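Local coordinates for catechol 2,3-dioxygenase (Pseudomonas sp. KL28, PDB 3HPY), which cleaves the aromatic ring of catechols next to the hydroxyl pair with molecular oxygen, as an iron-dependent extradiol dioxygenase of a long-chain alkylphenol degradation pathway, at the interface of chains A and B. Residues are numbered along the deposited sequence; one frame, centred on the assembly and turned at random. Chains: chain A/B, Catechol 2,3-dioxygenase.

The interface of chains A and B. Residues chain A 2-4; chain B 2-4.
A:Met3 and B:Met3 pair as an antiparallel beta bridge across a two-fold subunit interface, joining the N-terminal ends of two copies in the homotetramer. Backbone hydrogen bonds carry the contact. B:Thr4 N donates to A:Ala2 O at 2.8 Å, and the bond is nearly straight, 170° at the hydrogen. Its twin runs from A:Thr4 N to B:Ala2 O, also 2.8 Å. Further out, the nitrogen of the first modelled residue, B:Ala2 N, donates to A:Thr4 O at 2.6 Å. The matching end at A:Ala2 is poorly ordered, and its approach to B:Thr4 is too close to be trusted.

The two methionines lie on one face of the bridge. Their side chains meet at about a right angle, with A:Met3 SD 3.6 Å from B:Met3 SD. Both side chains bend at chi2 and chi3. The A:Met3 end lies against the B:Ala2 backbone, with CE 3.8 Å from B:Ala2 N.

The threonines occupy the other face and break the symmetry. In B:Thr4 the hydroxyl OG1 sits between the backbone N and the carbonyl carbon (chi1 48°). From there it makes a long bond to A:Ala2 O at 3.3 Å, well above the carbonyl plane, probably a weaker second donor. A:Thr4 is turned differently (chi1 -141°). Its OG1 points away from B:Ala2 O, and its methyl CG2 packs 3.7 Å from B:Thr4 CG2. The patch is small, hiding 162 Å² in all. It ties neighbouring N-terminal ends together and so probably helps to hold the tetramer.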
# COMPACT_ATOMS: atom_id res chain seq x y z
N ALA A 2 -31.28 -4.62 -4.50
CA ALA A 2 -30.73 -5.13 -5.74
C ALA A 2 -30.45 -4.00 -6.71
O ALA A 2 -31.02 -2.91 -6.62
CB ALA A 2 -31.66 -6.12 -6.39
N MET A 3 -29.54 -4.31 -7.60
CA MET A 3 -29.19 -3.30 -8.60
C MET A 3 -30.21 -3.36 -9.72
O MET A 3 -30.44 -4.44 -10.27
CB MET A 3 -27.75 -3.53 -9.11
CG MET A 3 -26.68 -2.71 -8.42
SD MET A 3 -27.11 -0.95 -8.36
CE MET A 3 -27.13 -0.55 -10.11
N THR A 4 -30.80 -2.21 -10.02
CA THR A 4 -31.88 -2.12 -11.02
C THR A 4 -31.86 -0.81 -11.82
O THR A 4 -31.04 0.07 -11.54
CB THR A 4 -33.20 -2.31 -10.28
OG1 THR A 4 -34.11 -3.09 -11.06
CG2 THR A 4 -33.82 -0.95 -9.97
N ALA B 2 -29.84 2.05 -10.31
CA ALA B 2 -30.34 2.42 -8.95
C ALA B 2 -30.35 1.23 -8.01
O ALA B 2 -30.63 0.11 -8.44
CB ALA B 2 -31.75 2.98 -9.06
N MET B 3 -30.05 1.47 -6.74
CA MET B 3 -30.11 0.41 -5.74
C MET B 3 -31.55 0.45 -5.23
O MET B 3 -32.04 1.50 -4.83
CB MET B 3 -29.16 0.68 -4.57
CG MET B 3 -27.79 0.27 -4.75
SD MET B 3 -27.79 -1.52 -4.85
CE MET B 3 -27.94 -2.17 -3.30
N THR B 4 -32.21 -0.70 -5.29
CA THR B 4 -33.60 -0.85 -4.83
C THR B 4 -33.68 -2.17 -4.06
O THR B 4 -32.67 -2.84 -3.84
CB THR B 4 -34.59 -0.94 -6.03
OG1 THR B 4 -34.10 -1.89 -6.99
CG2 THR B 4 -34.79 0.43 -6.68